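Local coordinates for alpha-L-rhamnosidase (Streptomyces avermitilis, PDB 3W5M), which hydrolyses terminal non-reducing alpha-L-rhamnose residues from alpha-L-rhamnosides, including citrus flavonoids and gum arabic, at residues R793-G805 with T818-A832. Sequence-based numbering, arbitrary orientation.
Sequences RKAFQTAYVASDG and TLSMNLVPDALRKAA
With its CG trans to the backbone N (chi1 179°) and a bend at chi3, the side chain of Arg-793 turns back to the chain at Asn-822, whereas Gln-797 leaves its helix with CG trans to the carbonyl carbon (chi1 -81°) and reaches Leu-823 one residue further on. The first bond is nearly straight: Arg-793 NH1 lies 3.1 Å from Asn-822 O, which sits at the edge of the guanidinium and practically in its plane. The second is shorter but more bent, Gln-797 NE2 approaching Leu-823 O at 2.8 Å from above the carbonyl plane. The Gln-797 amide and the Pro-825 ring meet from opposite directions, NE2 to CG 3.7 Å, so the donor also packs against the proline.

Deeper in, Leu-823 CD1 sits over the centre of one face of the Phe-796 ring, 4.1 Å from its centroid and 7° off the normal, a CH-pi contact; Tyr-800 CD2 lies over the other face toward the rim. Thr-818 CG2 meets the same ring obliquely, while its OG1 bonds back to Ala-814 O. Leu-823 also touches Ala-762 of helix 756-777, which ties the pair to a neighbouring helix.

Beyond Val-801, whose CG1 slides past Pro-825 CD at 3.9 Å, the Leu-828 methyls meet backbone: CD2 is 3.5 Å from Ser-803 O, within the type I turn 802-805. Leu-828 CD2 also lies 3.6 Å from Gly-805 N, and Ala-831 CB rests against Asp-804 O.

Asn-822, at positive phi, is the C-prime residue of a Schellman motif, with Leu-823 N bonded to Thr-818 O. The end of helix 783-800 thus packs on the Schellman-capped end of helix 812-820, and the turn that follows it packs on Leu-828 and the start of helix 829-842, an inter-helix junction within the (alpha/alpha)6-barrel of this glycoside hydrolase family 78 enzyme.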
loop_
_atom_site.group_PDB
_atom_site.type_symbol
_atom_site.label_atom_id
_atom_site.label_comp_id
_atom_site.label_asym_id
_atom_site.label_seq_id
_atom_site.Cartn_x
_atom_site.Cartn_y
_atom_site.Cartn_z
ATOM N N ARG A 793 -13.295 -15.121 -29.361
ATOM C CA ARG A 793 -13.036 -16.533 -29.130
ATOM C C ARG A 793 -12.818 -17.265 -30.466
ATOM O O ARG A 793 -11.968 -18.137 -30.540
ATOM C CB ARG A 793 -14.153 -17.208 -28.336
ATOM C CG ARG A 793 -13.914 -18.687 -28.105
ATOM C CD ARG A 793 -14.728 -19.271 -26.978
ATOM N NE ARG A 793 -16.143 -18.957 -27.092
ATOM C CZ ARG A 793 -17.029 -19.148 -26.115
ATOM N NH1 ARG A 793 -16.641 -19.654 -24.929
ATOM N NH2 ARG A 793 -18.304 -18.825 -26.323
ATOM N N LYS A 794 -13.593 -16.915 -31.485
ATOM C CA LYS A 794 -13.452 -17.591 -32.789
ATOM C C LYS A 794 -12.117 -17.240 -33.449
ATOM O O LYS A 794 -11.395 -18.121 -33.911
ATOM C CB LYS A 794 -14.585 -17.272 -33.751
ATOM C CG LYS A 794 -14.732 -18.389 -34.771
ATOM C CD LYS A 794 -15.047 -17.910 -36.176
ATOM C CE LYS A 794 -15.112 -19.112 -37.123
ATOM N NZ LYS A 794 -15.566 -18.755 -38.499
ATOM N N ALA A 795 -11.800 -15.948 -33.469
ATOM C CA ALA A 795 -10.520 -15.473 -33.970
ATOM C C ALA A 795 -9.389 -16.098 -33.157
ATOM O O ALA A 795 -8.395 -16.572 -33.733
ATOM C CB ALA A 795 -10.464 -13.949 -33.958
ATOM N N PHE A 796 -9.553 -16.173 -31.833
ATOM C CA PHE A 796 -8.548 -16.803 -30.998
ATOM C C PHE A 796 -8.301 -18.276 -31.350
ATOM O O PHE A 796 -7.140 -18.714 -31.437
ATOM C CB PHE A 796 -8.910 -16.695 -29.507
ATOM C CG PHE A 796 -7.856 -17.228 -28.597
ATOM C CD1 PHE A 796 -7.754 -18.591 -28.352
ATOM C CD2 PHE A 796 -6.943 -16.352 -27.974
ATOM C CE1 PHE A 796 -6.766 -19.091 -27.523
ATOM C CE2 PHE A 796 -5.960 -16.850 -27.145
ATOM C CZ PHE A 796 -5.871 -18.211 -26.914
ATOM N N GLN A 797 -9.379 -19.042 -31.517
ATOM C CA GLN A 797 -9.244 -20.493 -31.709
ATOM C C GLN A 797 -8.589 -20.770 -33.046
ATOM O O GLN A 797 -7.728 -21.638 -33.159
ATOM C CB GLN A 797 -10.594 -21.193 -31.656
ATOM C CG GLN A 797 -11.089 -21.431 -30.243
ATOM C CD GLN A 797 -12.594 -21.579 -30.188
ATOM O OE1 GLN A 797 -13.283 -21.364 -31.186
ATOM N NE2 GLN A 797 -13.112 -21.943 -29.021
ATOM N N THR A 798 -8.983 -19.990 -34.039
ATOM C CA THR A 798 -8.405 -20.116 -35.374
ATOM C C THR A 798 -6.900 -19.838 -35.395
ATOM O O THR A 798 -6.145 -20.532 -36.094
ATOM C CB THR A 798 -9.149 -19.219 -36.376
ATOM O OG1 THR A 798 -10.513 -19.651 -36.438
ATOM C CG2 THR A 798 -8.536 -19.316 -37.772
ATOM N N ALA A 799 -6.468 -18.853 -34.606
ATOM C CA ALA A 799 -5.086 -18.390 -34.649
ATOM C C ALA A 799 -4.151 -19.257 -33.837
ATOM O O ALA A 799 -3.017 -19.490 -34.258
ATOM C CB ALA A 799 -4.989 -16.918 -34.217
ATOM N N TYR A 800 -4.616 -19.761 -32.693
ATOM C CA TYR A 800 -3.715 -20.361 -31.722
ATOM C C TYR A 800 -4.002 -21.788 -31.273
ATOM O O TYR A 800 -3.158 -22.393 -30.590
ATOM C CB TYR A 800 -3.567 -19.437 -30.481
ATOM C CG TYR A 800 -3.477 -17.949 -30.778
ATOM C CD1 TYR A 800 -2.381 -17.401 -31.460
ATOM C CD2 TYR A 800 -4.488 -17.076 -30.349
ATOM C CE1 TYR A 800 -2.312 -16.034 -31.712
ATOM C CE2 TYR A 800 -4.436 -15.718 -30.603
ATOM C CZ TYR A 800 -3.350 -15.193 -31.269
ATOM O OH TYR A 800 -3.323 -13.837 -31.510
ATOM N N VAL A 801 -5.161 -22.342 -31.653
ATOM C CA VAL A 801 -5.532 -23.670 -31.210
ATOM C C VAL A 801 -5.537 -24.611 -32.408
ATOM O O VAL A 801 -6.252 -24.369 -33.383
ATOM C CB VAL A 801 -6.917 -23.698 -30.509
ATOM C CG1 VAL A 801 -7.209 -25.084 -29.975
ATOM C CG2 VAL A 801 -6.973 -22.695 -29.356
ATOM N N ALA A 802 -4.718 -25.650 -32.322
ATOM C CA ALA A 802 -4.578 -26.651 -33.385
ATOM C C ALA A 802 -5.575 -27.826 -33.255
ATOM O O ALA A 802 -6.177 -28.051 -32.189
ATOM C CB ALA A 802 -3.149 -27.172 -33.405
ATOM N N SER A 803 -5.703 -28.604 -34.333
ATOM C CA SER A 803 -6.694 -29.685 -34.420
ATOM C C SER A 803 -6.576 -30.724 -33.342
ATOM O O SER A 803 -7.574 -31.368 -33.012
ATOM C CB SER A 803 -6.619 -30.362 -35.787
ATOM O OG SER A 803 -7.103 -29.458 -36.756
ATOM N N ASP A 804 -5.372 -30.902 -32.801
ATOM C CA ASP A 804 -5.155 -31.858 -31.724
ATOM C C ASP A 804 -5.223 -31.198 -30.347
ATOM O O ASP A 804 -4.917 -31.838 -29.337
ATOM C CB ASP A 804 -3.828 -32.610 -31.904
ATOM C CG ASP A 804 -2.626 -31.670 -32.069
ATOM O OD1 ASP A 804 -2.752 -30.437 -31.844
ATOM O OD2 ASP A 804 -1.545 -32.172 -32.437
ATOM N N GLY A 805 -5.617 -29.926 -30.317
ATOM C CA GLY A 805 -5.773 -29.195 -29.054
ATOM C C GLY A 805 -4.505 -28.543 -28.517
ATOM O O GLY A 805 -4.465 -28.067 -27.364
ATOM N N THR A 818 -6.124 -20.717 -21.608
ATOM C CA THR A 818 -7.168 -21.073 -22.565
ATOM C C THR A 818 -8.248 -21.922 -21.927
ATOM O O THR A 818 -9.424 -21.708 -22.232
ATOM C CB THR A 818 -6.598 -21.799 -23.798
ATOM O OG1 THR A 818 -5.926 -22.997 -23.369
ATOM C CG2 THR A 818 -5.648 -20.882 -24.514
ATOM N N LEU A 819 -7.877 -22.857 -21.047
ATOM C CA LEU A 819 -8.869 -23.662 -20.334
ATOM C C LEU A 819 -9.665 -22.804 -19.348
ATOM O O LEU A 819 -10.901 -22.907 -19.265
ATOM C CB LEU A 819 -8.234 -24.856 -19.625
ATOM C CG LEU A 819 -7.766 -25.921 -20.624
ATOM C CD1 LEU A 819 -6.748 -26.804 -19.928
ATOM C CD2 LEU A 819 -8.958 -26.731 -21.153
ATOM N N SER A 820 -8.953 -21.941 -18.627
ATOM C CA SER A 820 -9.578 -21.065 -17.629
ATOM C C SER A 820 -10.624 -20.110 -18.221
ATOM O O SER A 820 -11.702 -19.945 -17.652
ATOM C CB SER A 820 -8.513 -20.228 -16.910
ATOM O OG SER A 820 -9.094 -19.630 -15.769
ATOM N N MET A 821 -10.278 -19.476 -19.326
ATOM C CA MET A 821 -11.070 -18.421 -19.945
ATOM C C MET A 821 -12.058 -18.968 -20.977
ATOM O O MET A 821 -12.708 -18.201 -21.682
ATOM C CB MET A 821 -10.173 -17.351 -20.573
ATOM C CG MET A 821 -9.284 -16.638 -19.546
ATOM S SD MET A 821 -8.064 -15.563 -20.299
ATOM C CE MET A 821 -7.391 -14.777 -18.811
ATOM N N ASN A 822 -12.156 -20.292 -21.029
ATOM C CA ASN A 822 -13.104 -21.009 -21.898
ATOM C C ASN A 822 -12.861 -20.695 -23.356
ATOM O O ASN A 822 -13.801 -20.434 -24.125
ATOM C CB ASN A 822 -14.556 -20.750 -21.445
ATOM C CG ASN A 822 -14.780 -21.157 -19.996
ATOM O OD1 ASN A 822 -14.428 -22.262 -19.602
ATOM N ND2 ASN A 822 -15.331 -20.249 -19.183
ATOM N N LEU A 823 -11.573 -20.733 -23.734
ATOM C CA LEU A 823 -11.157 -20.400 -25.079
ATOM C C LEU A 823 -10.924 -21.641 -25.956
ATOM O O LEU A 823 -11.068 -21.536 -27.157
ATOM C CB LEU A 823 -9.950 -19.469 -25.085
ATOM C CG LEU A 823 -10.238 -18.117 -24.385
ATOM C CD1 LEU A 823 -8.970 -17.300 -24.227
ATOM C CD2 LEU A 823 -11.291 -17.281 -25.099
ATOM N N VAL A 824 -10.609 -22.786 -25.350
ATOM C CA VAL A 824 -10.416 -24.042 -26.095
ATOM C C VAL A 824 -11.797 -24.505 -26.589
ATOM O O VAL A 824 -12.734 -24.551 -25.809
ATOM C CB VAL A 824 -9.840 -25.159 -25.189
ATOM C CG1 VAL A 824 -9.545 -26.411 -25.993
ATOM C CG2 VAL A 824 -8.570 -24.716 -24.480
ATOM N N PRO A 825 -11.929 -24.879 -27.878
ATOM C CA PRO A 825 -13.213 -25.516 -28.243
ATOM C C PRO A 825 -13.526 -26.696 -27.304
ATOM O O PRO A 825 -12.610 -27.423 -26.900
ATOM C CB PRO A 825 -12.987 -25.995 -29.681
ATOM C CG PRO A 825 -11.786 -25.244 -30.177
ATOM C CD PRO A 825 -10.943 -24.917 -28.971
ATOM N N ASP A 826 -14.799 -26.893 -26.952
ATOM C CA ASP A 826 -15.151 -27.902 -25.952
ATOM C C ASP A 826 -14.708 -29.295 -26.318
ATOM O O ASP A 826 -14.343 -30.061 -25.448
ATOM C CB ASP A 826 -16.633 -27.880 -25.625
ATOM C CG ASP A 826 -16.988 -26.693 -24.772
ATOM O OD1 ASP A 826 -17.213 -25.627 -25.366
ATOM O OD2 ASP A 826 -16.969 -26.814 -23.513
ATOM N N ALA A 827 -14.735 -29.599 -27.616
ATOM C CA ALA A 827 -14.292 -30.897 -28.136
ATOM C C ALA A 827 -12.838 -31.170 -27.808
ATOM O O ALA A 827 -12.421 -32.327 -27.785
ATOM C CB ALA A 827 -14.486 -30.960 -29.651
ATOM N N LEU A 828 -12.079 -30.110 -27.518
ATOM C CA LEU A 828 -10.630 -30.223 -27.347
ATOM C C LEU A 828 -10.143 -29.917 -25.935
ATOM O O LEU A 828 -8.951 -29.868 -25.710
ATOM C CB LEU A 828 -9.932 -29.289 -28.346
ATOM C CG LEU A 828 -9.924 -29.807 -29.784
ATOM C CD1 LEU A 828 -9.554 -28.705 -30.766
ATOM C CD2 LEU A 828 -8.979 -31.009 -29.881
ATOM N N ARG A 829 -11.056 -29.705 -24.993
ATOM C CA ARG A 829 -10.652 -29.435 -23.607
ATOM C C ARG A 829 -9.904 -30.594 -22.967
ATOM O O ARG A 829 -8.883 -30.394 -22.313
ATOM C CB ARG A 829 -11.849 -29.004 -22.756
ATOM C CG ARG A 829 -12.314 -27.592 -23.081
ATOM C CD ARG A 829 -13.469 -27.164 -22.172
ATOM N NE ARG A 829 -13.095 -27.160 -20.755
ATOM C CZ ARG A 829 -12.578 -26.105 -20.123
ATOM N NH1 ARG A 829 -12.371 -24.976 -20.784
ATOM N NH2 ARG A 829 -12.264 -26.193 -18.838
ATOM N N LYS A 830 -10.400 -31.810 -23.166
ATOM C CA LYS A 830 -9.728 -33.003 -22.676
ATOM C C LYS A 830 -8.279 -33.055 -23.170
ATOM O O LYS A 830 -7.371 -33.260 -22.367
ATOM C CB LYS A 830 -10.482 -34.259 -23.108
ATOM C CG LYS A 830 -9.990 -35.546 -22.456
ATOM C CD LYS A 830 -10.955 -36.688 -22.741
ATOM C CE LYS A 830 -10.557 -37.936 -21.975
ATOM N NZ LYS A 830 -9.261 -38.491 -22.466
ATOM N N ALA A 831 -8.087 -32.873 -24.481
ATOM C CA ALA A 831 -6.755 -32.894 -25.103
ATOM C C ALA A 831 -5.848 -31.800 -24.544
ATOM O O ALA A 831 -4.675 -32.066 -24.224
ATOM C CB ALA A 831 -6.853 -32.770 -26.623
ATOM N N ALA A 832 -6.388 -30.580 -24.420
ATOM C CA ALA A 832 -5.613 -29.456 -23.893
ATOM C C ALA A 832 -5.206 -29.699 -22.454
ATOM O O ALA A 832 -4.049 -29.434 -22.080
ATOM C CB ALA A 832 -6.345 -28.127 -24.070
#